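Local coordinates for protein 1,4-dihydroxy-6-naphtoate synthase (Archaeoglobus fulgidus, PDB 1ZBM) that probably converts cyclic dehypoxanthine futalosine into 1,4-dihydroxy-6-naphthoate and dihydroxyacetone, a step in the biosynthesis of menaquinone, at residues E60-A66 and L183-R189; V34-L38 and V196-R202; V14-P18 and I44-L50. One frame throughout, in Å; residues are numbered along the deposited sequence.

Contact 1: E60-A66 and L183-R189; sequences EVTAISA and LGLNAIR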
loop_
_atom_site.group_PDB
_atom_site.type_symbol
_atom_site.label_atom_id
_atom_site.label_comp_id
_atom_site.label_asym_id
_atom_site.label_seq_id
_atom_site.Cartn_x
_atom_site.Cartn_y
_atom_site.Cartn_z
ATOM N N GLU A 60 2.143 9.427 -14.964
ATOM C CA GLU A 60 0.767 9.867 -15.133
ATOM C C GLU A 60 -0.096 9.220 -14.061
ATOM O O GLU A 60 -0.977 9.860 -13.497
ATOM C CB GLU A 60 0.227 9.463 -16.506
ATOM C CG GLU A 60 0.632 10.369 -17.643
ATOM C CD GLU A 60 1.999 10.058 -18.219
ATOM O OE1 GLU A 60 2.617 9.038 -17.829
ATOM O OE2 GLU A 60 2.447 10.841 -19.084
ATOM N N VAL A 61 0.154 7.941 -13.795
ATOM C CA VAL A 61 -0.596 7.198 -12.780
ATOM C C VAL A 61 0.387 6.386 -11.937
ATOM O O VAL A 61 1.166 5.597 -12.472
ATOM C CB VAL A 61 -1.601 6.201 -13.414
ATOM C CG1 VAL A 61 -2.360 5.469 -12.310
ATOM C CG2 VAL A 61 -2.579 6.926 -14.331
ATOM N N THR A 62 0.350 6.564 -10.625
ATOM C CA THR A 62 1.257 5.826 -9.761
ATOM C C THR A 62 0.628 5.396 -8.448
ATOM O O THR A 62 -0.201 6.114 -7.895
ATOM C CB THR A 62 2.515 6.665 -9.425
ATOM O OG1 THR A 62 3.346 5.940 -8.508
ATOM C CG2 THR A 62 2.124 7.982 -8.784
ATOM N N ALA A 63 1.003 4.219 -7.950
ATOM C CA ALA A 63 0.487 3.776 -6.657
ATOM C C ALA A 63 1.206 4.708 -5.689
ATOM O O ALA A 63 2.227 5.298 -6.044
ATOM C CB ALA A 63 0.880 2.326 -6.385
ATOM N N ILE A 64 0.688 4.848 -4.479
ATOM C CA ILE A 64 1.316 5.730 -3.502
ATOM C C ILE A 64 0.623 5.636 -2.151
ATOM O O ILE A 64 -0.603 5.594 -2.076
ATOM C CB ILE A 64 1.270 7.199 -3.967
ATOM C CG1 ILE A 64 2.066 8.077 -3.004
ATOM C CG2 ILE A 64 -0.168 7.692 -3.996
ATOM C CD1 ILE A 64 2.117 9.526 -3.411
ATOM N N SER A 65 1.419 5.621 -1.087
ATOM C CA SER A 65 0.911 5.539 0.279
ATOM C C SER A 65 -0.028 6.699 0.593
ATOM O O SER A 65 0.188 7.812 0.119
ATOM C CB SER A 65 2.083 5.559 1.265
ATOM O OG SER A 65 2.920 4.434 1.088
ATOM N N ALA A 66 -1.068 6.454 1.385
ATOM C CA ALA A 66 -1.981 7.545 1.723
ATOM C C ALA A 66 -1.168 8.669 2.377
ATOM O O ALA A 66 -1.370 9.844 2.077
ATOM C CB ALA A 66 -3.084 7.063 2.672
ATOM N N LEU A 183 -4.485 2.566 3.313
ATOM C CA LEU A 183 -3.040 2.310 3.319
ATOM C C LEU A 183 -2.334 2.750 2.040
ATOM O O LEU A 183 -1.482 3.636 2.073
ATOM C CB LEU A 183 -2.773 0.827 3.566
ATOM C CG LEU A 183 -3.256 0.310 4.915
ATOM C CD1 LEU A 183 -3.239 -1.197 4.898
ATOM C CD2 LEU A 183 -2.368 0.864 6.034
ATOM N N GLY A 184 -2.677 2.109 0.928
ATOM C CA GLY A 184 -2.079 2.454 -0.344
ATOM C C GLY A 184 -3.155 3.037 -1.232
ATOM O O GLY A 184 -4.318 2.654 -1.127
ATOM N N LEU A 185 -2.789 3.963 -2.107
ATOM C CA LEU A 185 -3.775 4.579 -2.988
ATOM C C LEU A 185 -3.312 4.627 -4.439
ATOM O O LEU A 185 -2.117 4.576 -4.735
ATOM C CB LEU A 185 -4.051 6.011 -2.529
ATOM C CG LEU A 185 -4.474 6.299 -1.089
ATOM C CD1 LEU A 185 -4.362 7.796 -0.842
ATOM C CD2 LEU A 185 -5.891 5.813 -0.835
ATOM N N ASN A 186 -4.264 4.731 -5.351
ATOM C CA ASN A 186 -3.889 4.868 -6.738
ATOM C C ASN A 186 -4.054 6.357 -7.012
ATOM O O ASN A 186 -5.111 6.923 -6.759
ATOM C CB ASN A 186 -4.787 4.045 -7.658
ATOM C CG ASN A 186 -3.988 3.127 -8.557
ATOM O OD1 ASN A 186 -4.454 2.702 -9.618
ATOM N ND2 ASN A 186 -2.771 2.810 -8.132
ATOM N N ALA A 187 -2.993 6.982 -7.512
ATOM C CA ALA A 187 -2.987 8.409 -7.776
ATOM C C ALA A 187 -2.801 8.749 -9.258
ATOM O O ALA A 187 -1.943 8.175 -9.937
ATOM C CB ALA A 187 -1.886 9.061 -6.952
ATOM N N ILE A 188 -3.603 9.694 -9.750
ATOM C CA ILE A 188 -3.517 10.119 -11.146
ATOM C C ILE A 188 -3.222 11.621 -11.241
ATOM O O ILE A 188 -3.904 12.435 -10.623
ATOM C CB ILE A 188 -4.824 9.753 -11.936
ATOM C CG1 ILE A 188 -4.704 10.178 -13.404
ATOM C CG2 ILE A 188 -6.026 10.398 -11.304
ATOM C CD1 ILE A 188 -5.803 9.610 -14.274
ATOM N N ARG A 189 -2.192 11.964 -12.017
ATOM C CA ARG A 189 -1.753 13.345 -12.192
ATOM C C ARG A 189 -2.945 14.219 -12.582
ATOM O O ARG A 189 -3.818 13.785 -13.329
ATOM C CB ARG A 189 -0.627 13.403 -13.247
ATOM C CG ARG A 189 0.457 14.472 -12.986
ATOM C CD ARG A 189 1.777 14.209 -13.744
ATOM N NE ARG A 189 1.621 14.277 -15.196
ATOM C CZ ARG A 189 2.484 13.768 -16.077
ATOM N NH1 ARG A 189 3.584 13.144 -15.662
ATOM N NH2 ARG A 189 2.231 13.870 -17.378
#
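Strands 61-65 and 183-189 pair antiparallel inside the mixed sheet of one lobe of this periplasmic-binding-protein-like fold, E60 and A66 extending the bonding past the shorter strand. T62 with A187 and I64 with L185 are the hydrogen-bonded pairs, T62 N to A187 O measuring 2.9 Å. A63-N186 lies between them, and V61-I188 and S65-G184 flank them, as non-hydrogen-bonded pairs. The side chains of V61 and I188 cross obliquely, V61 CG2 being 4.0 Å from I188 CG1. On the other face the I64 methyl CG2 lies 3.7 Å from A187 CB, and L185 CD1 reaches A66 CA at 3.5 Å. At the E60 end R189 N bonds to E60 O, and E60 OE2 forms a long salt bridge with R189 NH2 at 3.5 Å, carboxylate and guanidinium planes 48° apart, while E60 CG lies over the rim of one guanidinium face. R189 NE meets D191, and E60 OE1 accepts from R13 N. A66 N closes the other end on L183 O, which also accepts from T114, predicted to bind substrate; L183 and G184 both face S84 in a classic beta bulge. The backbone bonds thus fix the register; the shared charged pair probably adds less.

Contact 2: V34-L38 and V196-R202; sequences VDTWL and VQEEFLR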
loop_
_atom_site.group_PDB
_atom_site.type_symbol
_atom_site.label_atom_id
_atom_site.label_comp_id
_atom_site.label_asym_id
_atom_site.label_seq_id
_atom_site.Cartn_x
_atom_site.Cartn_y
_atom_site.Cartn_z
ATOM N N VAL A 34 -7.515 -6.494 -20.959
ATOM C CA VAL A 34 -8.378 -5.322 -20.818
ATOM C C VAL A 34 -8.366 -4.511 -22.100
ATOM O O VAL A 34 -7.319 -4.025 -22.524
ATOM C CB VAL A 34 -7.902 -4.392 -19.678
ATOM C CG1 VAL A 34 -8.886 -3.246 -19.500
ATOM C CG2 VAL A 34 -7.745 -5.178 -18.395
ATOM N N ASP A 35 -9.533 -4.346 -22.707
ATOM C CA ASP A 35 -9.633 -3.599 -23.951
ATOM C C ASP A 35 -9.653 -2.094 -23.691
ATOM O O ASP A 35 -10.572 -1.578 -23.059
ATOM C CB ASP A 35 -10.895 -4.022 -24.709
ATOM C CG ASP A 35 -10.832 -3.676 -26.180
ATOM O OD1 ASP A 35 -9.910 -4.176 -26.867
ATOM O OD2 ASP A 35 -11.704 -2.909 -26.651
ATOM N N THR A 36 -8.633 -1.397 -24.185
ATOM C CA THR A 36 -8.521 0.047 -24.002
ATOM C C THR A 36 -7.759 0.715 -25.133
ATOM O O THR A 36 -6.893 0.096 -25.739
ATOM C CB THR A 36 -7.789 0.389 -22.693
ATOM O OG1 THR A 36 -7.565 1.803 -22.631
ATOM C CG2 THR A 36 -6.446 -0.324 -22.639
ATOM N N TRP A 37 -8.080 1.978 -25.408
ATOM C CA TRP A 37 -7.382 2.718 -26.453
ATOM C C TRP A 37 -6.120 3.380 -25.901
ATOM O O TRP A 37 -5.386 4.021 -26.643
ATOM C CB TRP A 37 -8.279 3.782 -27.081
ATOM C CG TRP A 37 -8.980 4.672 -26.097
ATOM C CD1 TRP A 37 -10.203 4.458 -25.525
ATOM C CD2 TRP A 37 -8.498 5.913 -25.562
ATOM N NE1 TRP A 37 -10.515 5.489 -24.672
ATOM C CE2 TRP A 37 -9.493 6.396 -24.682
ATOM C CE3 TRP A 37 -7.335 6.667 -25.753
ATOM C CZ2 TRP A 37 -9.346 7.597 -23.979
ATOM C CZ3 TRP A 37 -7.191 7.860 -25.054
ATOM C CH2 TRP A 37 -8.197 8.316 -24.182
ATOM N N LEU A 38 -5.874 3.212 -24.603
ATOM C CA LEU A 38 -4.694 3.775 -23.965
ATOM C C LEU A 38 -3.473 2.897 -24.226
ATOM O O LEU A 38 -3.554 1.676 -24.135
ATOM C CB LEU A 38 -4.903 3.886 -22.453
ATOM C CG LEU A 38 -5.796 4.994 -21.900
ATOM C CD1 LEU A 38 -6.004 4.775 -20.404
ATOM C CD2 LEU A 38 -5.155 6.354 -22.151
ATOM N N VAL A 196 -8.702 10.758 -20.589
ATOM C CA VAL A 196 -7.754 9.790 -20.053
ATOM C C VAL A 196 -8.134 9.378 -18.627
ATOM O O VAL A 196 -7.988 8.212 -18.252
ATOM C CB VAL A 196 -6.311 10.357 -20.061
ATOM C CG1 VAL A 196 -5.355 9.404 -19.338
ATOM C CG2 VAL A 196 -5.849 10.559 -21.499
ATOM N N GLN A 197 -8.622 10.323 -17.832
ATOM C CA GLN A 197 -9.007 10.003 -16.462
ATOM C C GLN A 197 -10.103 8.943 -16.409
ATOM O O GLN A 197 -9.975 7.938 -15.702
ATOM C CB GLN A 197 -9.501 11.247 -15.726
ATOM C CG GLN A 197 -8.447 12.288 -15.431
ATOM C CD GLN A 197 -9.055 13.541 -14.801
ATOM O OE1 GLN A 197 -9.769 13.455 -13.801
ATOM N NE2 GLN A 197 -8.775 14.707 -15.385
ATOM N N GLU A 198 -11.174 9.151 -17.165
ATOM C CA GLU A 198 -12.283 8.206 -17.155
ATOM C C GLU A 198 -11.902 6.867 -17.756
ATOM O O GLU A 198 -12.278 5.810 -17.240
ATOM C CB GLU A 198 -13.480 8.783 -17.913
ATOM C CG GLU A 198 -14.792 8.069 -17.596
ATOM C CD GLU A 198 -15.341 8.410 -16.216
ATOM O OE1 GLU A 198 -15.772 7.472 -15.492
ATOM O OE2 GLU A 198 -15.357 9.616 -15.865
ATOM N N GLU A 199 -11.144 6.907 -18.845
ATOM C CA GLU A 199 -10.732 5.680 -19.516
ATOM C C GLU A 199 -9.892 4.793 -18.624
ATOM O O GLU A 199 -10.144 3.594 -18.511
ATOM C CB GLU A 199 -9.947 6.010 -20.787
ATOM C CG GLU A 199 -9.555 4.793 -21.606
ATOM C CD GLU A 199 -10.757 3.927 -21.960
ATOM O OE1 GLU A 199 -11.857 4.475 -22.154
ATOM O OE2 GLU A 199 -10.591 2.699 -22.056
ATOM N N PHE A 200 -8.881 5.378 -17.992
ATOM C CA PHE A 200 -8.020 4.586 -17.130
ATOM C C PHE A 200 -8.777 4.043 -15.932
ATOM O O PHE A 200 -8.509 2.932 -15.463
ATOM C CB PHE A 200 -6.833 5.398 -16.637
ATOM C CG PHE A 200 -5.907 4.605 -15.791
ATOM C CD1 PHE A 200 -4.997 3.736 -16.370
ATOM C CD2 PHE A 200 -6.012 4.645 -14.410
ATOM C CE1 PHE A 200 -4.202 2.919 -15.579
ATOM C CE2 PHE A 200 -5.223 3.829 -13.616
ATOM C CZ PHE A 200 -4.320 2.963 -14.199
ATOM N N LEU A 201 -9.707 4.839 -15.417
ATOM C CA LEU A 201 -10.510 4.403 -14.282
ATOM C C LEU A 201 -11.288 3.162 -14.689
ATOM O O LEU A 201 -11.385 2.201 -13.921
ATOM C CB LEU A 201 -11.485 5.493 -13.861
ATOM C CG LEU A 201 -12.515 4.963 -12.875
ATOM C CD1 LEU A 201 -11.815 4.491 -11.616
ATOM C CD2 LEU A 201 -13.529 6.057 -12.562
ATOM N N ARG A 202 -11.836 3.192 -15.905
ATOM C CA ARG A 202 -12.610 2.070 -16.441
ATOM C C ARG A 202 -11.742 0.826 -16.581
ATOM O O ARG A 202 -12.146 -0.266 -16.186
ATOM C CB ARG A 202 -13.203 2.427 -17.814
ATOM C CG ARG A 202 -14.104 1.329 -18.412
ATOM C CD ARG A 202 -14.574 1.675 -19.830
ATOM N NE ARG A 202 -13.462 1.581 -20.785
ATOM C CZ ARG A 202 -12.932 0.432 -21.201
ATOM N NH1 ARG A 202 -13.413 -0.723 -20.761
ATOM N NH2 ARG A 202 -11.906 0.439 -22.033
#
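T36 and L38 run past one side of helix 196-202 in an irregular loop, their CA atoms 7.5 Å from that of E199 and 7.6 Å from that of F200 respectively. The loop turns on T36, whose OG1 accepts from L38 N in an ST turn. The same hydroxyl donates to E199 OE2 at 3.2 Å, on the anti side of that oxygen and 21° out of the carboxylate plane. R202, one helical turn on, approaches OE2 on its syn lone pair with NH2 at 2.6 Å in a salt bridge. That NH2 also donates to D35 O at 2.6 Å, with the carbonyl oxygen in the guanidinium plane and the bond nearly straight at 165°. One carboxylate oxygen is therefore gripped by a loop hydroxyl and a helix arginine, and the arginine in turn holds the loop backbone. E199 CG is anti to its own N (chi1 -176°), which sets it over the rim of one face of the W37 ring, 3.5 Å from CE2, and the bend at chi2 then turns the carboxylate toward T36 and R202. L38 slides past E199 in the opposite direction, its CD1 3.7 Å from E199 CG and 3.9 Å from F200 CB. An alanine at E199 would remove the carboxylate, which is likely to leave R202 without its close carboxylate partner and T36 OG1 without its acceptor, and to uncover part of the W37 ring. The loop joins helix 20-30 to strand 39-44, V34 and F200 both reach M29 on that helix, and F200 and L201 face strand 76-86.

Contact 3: V14-P18 and I44-L50; sequences VAHTP and IEDIETL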
loop_
_atom_site.group_PDB
_atom_site.type_symbol
_atom_site.label_atom_id
_atom_site.label_comp_id
_atom_site.label_asym_id
_atom_site.label_seq_id
_atom_site.Cartn_x
_atom_site.Cartn_y
_atom_site.Cartn_z
ATOM N N VAL A 14 2.207 3.901 -16.145
ATOM C CA VAL A 14 1.479 3.440 -14.972
ATOM C C VAL A 14 2.452 2.673 -14.092
ATOM O O VAL A 14 2.954 1.609 -14.467
ATOM C CB VAL A 14 0.284 2.537 -15.387
ATOM C CG1 VAL A 14 -0.507 2.091 -14.160
ATOM C CG2 VAL A 14 -0.620 3.309 -16.341
ATOM N N ALA A 15 2.730 3.246 -12.929
ATOM C CA ALA A 15 3.662 2.660 -11.991
ATOM C C ALA A 15 2.982 2.042 -10.791
ATOM O O ALA A 15 2.061 2.611 -10.198
ATOM C CB ALA A 15 4.663 3.721 -11.522
ATOM N N HIS A 16 3.454 0.855 -10.450
ATOM C CA HIS A 16 2.955 0.136 -9.309
ATOM C C HIS A 16 4.083 -0.695 -8.704
ATOM O O HIS A 16 5.237 -0.600 -9.143
ATOM C CB HIS A 16 1.721 -0.711 -9.661
ATOM C CG HIS A 16 1.773 -1.364 -11.005
ATOM N ND1 HIS A 16 1.845 -2.734 -11.159
ATOM C CD2 HIS A 16 1.679 -0.849 -12.250
ATOM C CE1 HIS A 16 1.790 -3.028 -12.444
ATOM N NE2 HIS A 16 1.689 -1.904 -13.130
ATOM N N THR A 17 3.746 -1.506 -7.711
ATOM C CA THR A 17 4.740 -2.265 -6.962
ATOM C C THR A 17 4.953 -3.753 -7.192
ATOM O O THR A 17 4.048 -4.469 -7.608
ATOM C CB THR A 17 4.477 -2.076 -5.465
ATOM O OG1 THR A 17 3.190 -2.622 -5.130
ATOM C CG2 THR A 17 4.502 -0.602 -5.119
ATOM N N PRO A 18 6.175 -4.239 -6.898
ATOM C CA PRO A 18 6.539 -5.651 -7.059
ATOM C C PRO A 18 5.967 -6.451 -5.893
ATOM O O PRO A 18 6.711 -7.038 -5.114
ATOM C CB PRO A 18 8.071 -5.635 -7.032
ATOM C CG PRO A 18 8.452 -4.160 -7.133
ATOM C CD PRO A 18 7.336 -3.458 -6.440
ATOM N N ILE A 44 7.435 -0.933 -12.636
ATOM C CA ILE A 44 7.336 -1.583 -11.326
ATOM C C ILE A 44 8.490 -1.173 -10.425
ATOM O O ILE A 44 9.649 -1.389 -10.762
ATOM C CB ILE A 44 7.367 -3.128 -11.468
ATOM C CG1 ILE A 44 6.269 -3.573 -12.425
ATOM C CG2 ILE A 44 7.246 -3.801 -10.105
ATOM C CD1 ILE A 44 6.714 -3.522 -13.847
ATOM N N GLU A 45 8.163 -0.598 -9.276
ATOM C CA GLU A 45 9.173 -0.150 -8.336
ATOM C C GLU A 45 8.602 -0.179 -6.922
ATOM O O GLU A 45 7.384 -0.144 -6.736
ATOM C CB GLU A 45 9.620 1.265 -8.693
ATOM C CG GLU A 45 10.567 1.343 -9.872
ATOM C CD GLU A 45 10.814 2.776 -10.300
ATOM O OE1 GLU A 45 11.818 3.037 -10.997
ATOM O OE2 GLU A 45 9.993 3.650 -9.944
ATOM N N ASP A 46 9.486 -0.257 -5.929
ATOM C CA ASP A 46 9.075 -0.294 -4.532
ATOM C C ASP A 46 8.250 0.934 -4.164
ATOM O O ASP A 46 8.524 2.057 -4.602
ATOM C CB ASP A 46 10.311 -0.420 -3.626
ATOM C CG ASP A 46 9.961 -0.448 -2.146
ATOM O OD1 ASP A 46 9.806 0.643 -1.553
ATOM O OD2 ASP A 46 9.830 -1.559 -1.575
ATOM N N ILE A 47 7.233 0.695 -3.344
ATOM C CA ILE A 47 6.307 1.736 -2.897
ATOM C C ILE A 47 7.001 3.000 -2.365
ATOM O O ILE A 47 6.549 4.118 -2.622
ATOM C CB ILE A 47 5.344 1.175 -1.807
ATOM C CG1 ILE A 47 4.297 2.209 -1.451
ATOM C CG2 ILE A 47 6.126 0.759 -0.577
ATOM C CD1 ILE A 47 3.348 2.511 -2.596
ATOM N N GLU A 48 8.102 2.844 -1.635
ATOM C CA GLU A 48 8.766 4.032 -1.122
ATOM C C GLU A 48 9.411 4.787 -2.285
ATOM O O GLU A 48 9.451 6.013 -2.282
ATOM C CB GLU A 48 9.798 3.663 -0.054
ATOM C CG GLU A 48 10.380 4.866 0.698
ATOM C CD GLU A 48 9.322 5.778 1.319
ATOM O OE1 GLU A 48 8.114 5.446 1.279
ATOM O OE2 GLU A 48 9.705 6.841 1.863
ATOM N N THR A 49 9.892 4.053 -3.287
ATOM C CA THR A 49 10.503 4.681 -4.464
ATOM C C THR A 49 9.457 5.531 -5.200
ATOM O O THR A 49 9.758 6.630 -5.681
ATOM C CB THR A 49 11.067 3.619 -5.440
ATOM O OG1 THR A 49 12.109 2.878 -4.792
ATOM C CG2 THR A 49 11.630 4.280 -6.705
ATOM N N LEU A 50 8.228 5.020 -5.280
ATOM C CA LEU A 50 7.142 5.742 -5.942
ATOM C C LEU A 50 6.664 6.940 -5.106
ATOM O O LEU A 50 6.282 7.973 -5.654
ATOM C CB LEU A 50 5.954 4.803 -6.239
ATOM C CG LEU A 50 6.203 3.562 -7.104
ATOM C CD1 LEU A 50 4.868 2.915 -7.509
ATOM C CD2 LEU A 50 6.977 3.964 -8.350
#
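T17 turns its methyl branch onto the segment 44-50, where strand 11-16 ends. Its CB lies 3.7 Å from E45 O. With OG1 set between the backbone N and the carbonyl carbon (chi1 63°), CG2 lies anti to that carbon and carries on over the start of helix 47-53, 3.3 Å from E45 O and 3.5 Å from I47 N, with I47 CB at 3.9 Å; OG1 bonds to D19. The P18 ring packs on I44, sliding past it in the opposite direction. Behind T17 the backbones join in a parallel bridge, H16 with I44, closed by E45 N donating to H16 O at 2.9 Å. L50 leans back from the helix, bringing CD1 to 3.8 Å from H16 CA and CD2 to 3.9 Å from A15 CB. D46 is the N-cap of the helix, its OD1 accepting from E48 N. Strand 11-16, helix 20-30 and strand 39-44 form a parallel beta-alpha-beta crossover, and I47 brings the start of helix 47-53 near H152, the predicted proton acceptor. Strand 11-16 lies between strands 39-44 and 61-65, helix 47-53 covers its A15 side through L50, and the H16 ring meets H42 and stacks on F26 of helix 20-30.

Contacts 1 and 3 share one sheet: their centres are about 10 Å apart, and probable backbone hydrogen bonds join them, V61 O to A15 N at 2.9 Å and A63 N to A15 O at 3.0 Å. Contact 2 lies farther out, its centre about 16 Å from that of contact 1 and 20 Å from that of contact 3. The F200 ring connects it to both, with CE2 3.5 Å from V61 CG1 and CE1 3.7 Å from V14 CG2. Contacts 1 and 3 approach the predicted substrate and catalytic sites: the side chains of A66 and T114 are about 3 Å apart, those of I47 and H152 about 4 Å. Contact 2 is remote from both.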